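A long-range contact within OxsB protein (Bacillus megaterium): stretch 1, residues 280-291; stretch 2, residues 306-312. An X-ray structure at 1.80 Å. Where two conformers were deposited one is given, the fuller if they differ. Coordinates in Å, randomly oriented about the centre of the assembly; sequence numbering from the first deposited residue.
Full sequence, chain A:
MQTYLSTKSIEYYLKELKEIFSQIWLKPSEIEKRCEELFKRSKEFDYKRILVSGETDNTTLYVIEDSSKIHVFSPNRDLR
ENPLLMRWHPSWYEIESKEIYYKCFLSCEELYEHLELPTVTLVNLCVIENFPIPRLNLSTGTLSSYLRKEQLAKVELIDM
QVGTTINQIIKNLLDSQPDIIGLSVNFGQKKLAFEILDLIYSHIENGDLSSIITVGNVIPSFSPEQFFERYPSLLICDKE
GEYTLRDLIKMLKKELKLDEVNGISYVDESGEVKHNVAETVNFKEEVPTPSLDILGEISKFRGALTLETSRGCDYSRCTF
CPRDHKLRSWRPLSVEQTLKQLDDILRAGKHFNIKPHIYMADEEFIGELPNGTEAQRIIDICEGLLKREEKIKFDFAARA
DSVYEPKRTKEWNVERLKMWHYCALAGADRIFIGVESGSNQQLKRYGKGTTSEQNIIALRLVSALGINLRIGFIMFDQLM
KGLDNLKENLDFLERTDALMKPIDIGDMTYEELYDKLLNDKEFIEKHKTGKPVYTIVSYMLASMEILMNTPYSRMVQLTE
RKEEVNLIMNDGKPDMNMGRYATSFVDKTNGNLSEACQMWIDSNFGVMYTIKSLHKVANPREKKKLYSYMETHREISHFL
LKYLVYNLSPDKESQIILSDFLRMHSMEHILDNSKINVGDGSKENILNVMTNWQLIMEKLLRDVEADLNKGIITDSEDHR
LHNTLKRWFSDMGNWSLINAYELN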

# COMPACT_ATOMS: atom_id res chain seq x y z
N THR A 280 -3.16 -15.44 -14.20
CA THR A 280 -3.64 -14.29 -13.44
C THR A 280 -4.99 -14.59 -12.79
O THR A 280 -5.89 -15.18 -13.39
N VAL A 281 -5.11 -14.19 -11.52
CA VAL A 281 -6.30 -14.56 -10.74
C VAL A 281 -7.54 -13.86 -11.27
O VAL A 281 -7.51 -12.69 -11.67
N ASN A 282 -8.66 -14.58 -11.29
CA ASN A 282 -9.95 -13.99 -11.65
C ASN A 282 -10.43 -13.18 -10.45
O ASN A 282 -11.32 -13.58 -9.69
N PHE A 283 -9.81 -12.00 -10.27
CA PHE A 283 -10.04 -11.17 -9.09
C PHE A 283 -11.49 -10.71 -9.00
O PHE A 283 -12.06 -10.68 -7.90
N LYS A 284 -12.10 -10.41 -10.15
CA LYS A 284 -13.46 -9.89 -10.26
C LYS A 284 -14.43 -10.57 -9.31
O LYS A 284 -15.23 -9.89 -8.64
N GLU A 285 -14.35 -11.89 -9.23
CA GLU A 285 -15.34 -12.63 -8.47
C GLU A 285 -14.80 -13.76 -7.60
O GLU A 285 -15.60 -14.40 -6.91
N GLU A 286 -13.50 -14.03 -7.58
CA GLU A 286 -13.03 -15.15 -6.77
C GLU A 286 -12.37 -14.72 -5.47
O GLU A 286 -12.14 -15.58 -4.62
N VAL A 287 -12.05 -13.44 -5.30
CA VAL A 287 -11.34 -13.00 -4.10
C VAL A 287 -12.33 -12.20 -3.26
O VAL A 287 -12.73 -11.08 -3.66
N PRO A 288 -12.80 -12.73 -2.13
CA PRO A 288 -13.81 -12.03 -1.34
C PRO A 288 -13.17 -11.08 -0.34
O PRO A 288 -11.95 -10.90 -0.32
N THR A 289 -14.01 -10.46 0.50
CA THR A 289 -13.59 -9.65 1.64
C THR A 289 -12.35 -10.23 2.31
O THR A 289 -12.33 -11.43 2.61
N PRO A 290 -11.29 -9.45 2.55
CA PRO A 290 -10.14 -10.00 3.29
C PRO A 290 -10.58 -10.55 4.63
O PRO A 290 -11.52 -10.05 5.26
N SER A 291 -9.87 -11.58 5.09
CA SER A 291 -10.18 -12.17 6.38
C SER A 291 -9.91 -11.14 7.48
O SER A 291 -8.96 -10.37 7.40
N THR A 306 -8.21 -1.26 5.30
CA THR A 306 -7.71 -1.24 3.93
C THR A 306 -8.64 -2.08 3.07
O THR A 306 -9.42 -2.89 3.57
N LEU A 307 -8.53 -1.89 1.75
CA LEU A 307 -9.20 -2.75 0.78
C LEU A 307 -8.50 -2.52 -0.55
O LEU A 307 -8.02 -1.41 -0.81
N GLU A 308 -8.43 -3.56 -1.37
CA GLU A 308 -7.91 -3.43 -2.73
C GLU A 308 -9.08 -3.68 -3.67
O GLU A 308 -9.64 -4.79 -3.68
N THR A 309 -9.49 -2.67 -4.44
CA THR A 309 -10.68 -2.84 -5.28
C THR A 309 -10.32 -3.17 -6.73
O THR A 309 -11.22 -3.32 -7.57
N SER A 310 -9.03 -3.26 -7.03
CA SER A 310 -8.52 -3.64 -8.35
C SER A 310 -7.06 -4.02 -8.19
O SER A 310 -6.40 -3.62 -7.23
N ARG A 311 -6.55 -4.79 -9.15
CA ARG A 311 -5.16 -5.20 -9.16
C ARG A 311 -4.54 -4.82 -10.49
O ARG A 311 -5.20 -4.89 -11.52
N GLY A 312 -3.27 -4.42 -10.43
CA GLY A 312 -2.49 -4.08 -11.61
C GLY A 312 -2.63 -2.62 -12.03
O GLY A 312 -3.34 -1.81 -11.43

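How does the start of stretch 2 meet the other segment? Thr-306, with chi1 at p, points its CA-to-CB bond sideways and leaves no close contact; its OG1 is hydrogen-bonded elsewhere in the structure. Leu-307 also sets off sideways, but its t, p rotamer brings the end of the side chain nearer to stretch 1. There CD1 of Leu-307 lies 3.8 Å from CD of Pro-290, the one apolar side-chain pair of the contact. Pro-290 points toward stretch 2, and its ring, with C-gamma endo pucker, offers a rigid, greasy surface to the leucine methyl. The CA-to-CB bond of the neighbouring Thr-289 points away, and the proline makes the contact at this end.

What does Glu-308 contribute if its CA-to-CB bond points sideways? Its backbone makes the close approach: the carbonyl O of Glu-308 sits 3.3 Å from CZ of Phe-283, at the edge of the ring and near its plane. A carbonyl oxygen suits that position, because the ring hydrogens carry a slight positive charge. The carboxylate has a different task. With chi1 and chi2 both t, the side chain is extended, and OE1 of Glu-308 accepts a hydrogen bond from NE of Arg-311 at 3.1 Å, part of a salt bridge within stretch 2. OE2 is satisfied elsewhere in the structure, so this buried acid is not left without partners.

Why do Thr-309 and Ser-310 matter when the CA-to-CB bonds of both point away from stretch 1? Both have chi1 at p, and their hydroxyls are hydrogen-bonded elsewhere in the structure. The backbone between them approaches Phe-283. CE2 of Phe-283 comes within 3.9 Å of the Thr-309 carbonyl C and within 3.7 Å of Ser-310 N. The phenyl ring, carried toward stretch 2 by a t chi1 from the first residue of the short helix, thus packs against main chain as well as side chain.

How does Arg-311 complete the packing? It points toward stretch 1 with chi1 at m and an otherwise extended chain, so its aliphatic part lies over a face of the Phe-283 ring. CG of Arg-311 stands 3.9 Å from the centroid of the Phe-283 ring and only 1° off the ring normal, a CH-pi contact with almost ideal alignment. Farther out, NE of Arg-311 is 3.3 Å from CE1 of Phe-283, an atom that lies over one face of the guanidinium. Two valines that also point toward stretch 2, each with chi1 at t, lie near the end of the group: CB of Val-281 is 4.4 Å from NH1 of Arg-311, and CG1 of Val-287 is 4.2 Å from NH2 of Arg-311. NH1 and NH2 find their hydrogen bonds elsewhere in the structure. No hydrogen bond crosses between the stretches; packing around Phe-283 dominates the contact, while cobalamin also touches this region. Gly-312 follows, without a side chain and out of contact with stretch 1.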

# COMPACT_ATOMS: atom_id res chain seq x y z
CB THR A 280 -3.73 -13.07 -14.35
OG1 THR A 280 -2.41 -12.76 -14.81
CG2 THR A 280 -4.28 -11.87 -13.56
CB VAL A 281 -6.06 -14.24 -9.25
CG1 VAL A 281 -7.36 -14.38 -8.44
CG2 VAL A 281 -4.98 -15.17 -8.69
CB ASN A 282 -10.92 -15.09 -12.06
CG ASN A 282 -12.28 -14.54 -12.43
OD1 ASN A 282 -12.44 -13.34 -12.64
ND2 ASN A 282 -13.26 -15.43 -12.53
CB PHE A 283 -9.10 -9.95 -9.14
CG PHE A 283 -9.13 -9.08 -7.91
CD1 PHE A 283 -8.70 -9.57 -6.69
CD2 PHE A 283 -9.55 -7.76 -8.00
CE1 PHE A 283 -8.70 -8.75 -5.54
CE2 PHE A 283 -9.56 -6.95 -6.88
CZ PHE A 283 -9.13 -7.44 -5.65
CB LYS A 284 -13.98 -10.05 -11.69
CG LYS A 284 -15.44 -9.68 -11.82
CD LYS A 284 -15.79 -9.27 -13.25
CE LYS A 284 -17.16 -8.61 -13.32
NZ LYS A 284 -17.43 -8.03 -14.67
CB GLU A 285 -16.39 -13.22 -9.42
CG GLU A 285 -15.79 -14.04 -10.55
CD GLU A 285 -16.68 -14.06 -11.77
OE1 GLU A 285 -16.52 -14.96 -12.63
OE2 GLU A 285 -17.55 -13.16 -11.87
CB GLU A 286 -12.07 -16.02 -7.57
CG GLU A 286 -12.79 -16.67 -8.76
CD GLU A 286 -11.93 -17.65 -9.52
OE1 GLU A 286 -10.82 -17.97 -9.06
OE2 GLU A 286 -12.37 -18.10 -10.60
CB VAL A 287 -10.08 -12.20 -4.43
CG1 VAL A 287 -9.40 -11.75 -3.15
CG2 VAL A 287 -9.10 -13.06 -5.24
CB PRO A 288 -14.54 -13.18 -0.61
CG PRO A 288 -13.40 -14.15 -0.33
CD PRO A 288 -12.41 -14.02 -1.51
CB THR A 289 -14.73 -9.59 2.66
OG1 THR A 289 -15.94 -9.16 2.02
CG2 THR A 289 -14.37 -8.64 3.84
CB PRO A 290 -9.22 -8.78 3.47
CG PRO A 290 -10.12 -7.62 3.32
CD PRO A 290 -11.13 -8.01 2.29
CB SER A 291 -9.34 -13.43 6.61
OG SER A 291 -9.73 -14.44 5.67
CB THR A 306 -6.29 -1.80 3.85
OG1 THR A 306 -6.30 -3.16 4.32
CG2 THR A 306 -5.32 -0.97 4.70
CB LEU A 307 -10.68 -2.41 0.63
CG LEU A 307 -11.47 -3.37 -0.28
CD1 LEU A 307 -11.36 -4.80 0.25
CD2 LEU A 307 -12.94 -2.94 -0.36
CB GLU A 308 -6.76 -4.41 -2.98
CG GLU A 308 -5.95 -4.09 -4.28
CD GLU A 308 -4.80 -5.07 -4.56
OE1 GLU A 308 -4.94 -6.27 -4.22
OE2 GLU A 308 -3.77 -4.66 -5.15
CB THR A 309 -11.61 -1.61 -5.25
OG1 THR A 309 -10.96 -0.47 -5.86
CG2 THR A 309 -12.02 -1.25 -3.79
CB SER A 310 -8.67 -2.49 -9.36
OG SER A 310 -7.82 -1.41 -9.03
CB ARG A 311 -5.02 -6.71 -8.95
CG ARG A 311 -5.47 -7.12 -7.53
CD ARG A 311 -5.19 -8.59 -7.28
NE ARG A 311 -5.38 -8.92 -5.85
CZ ARG A 311 -5.36 -10.17 -5.39
NH1 ARG A 311 -5.15 -11.19 -6.22
NH2 ARG A 311 -5.56 -10.41 -4.09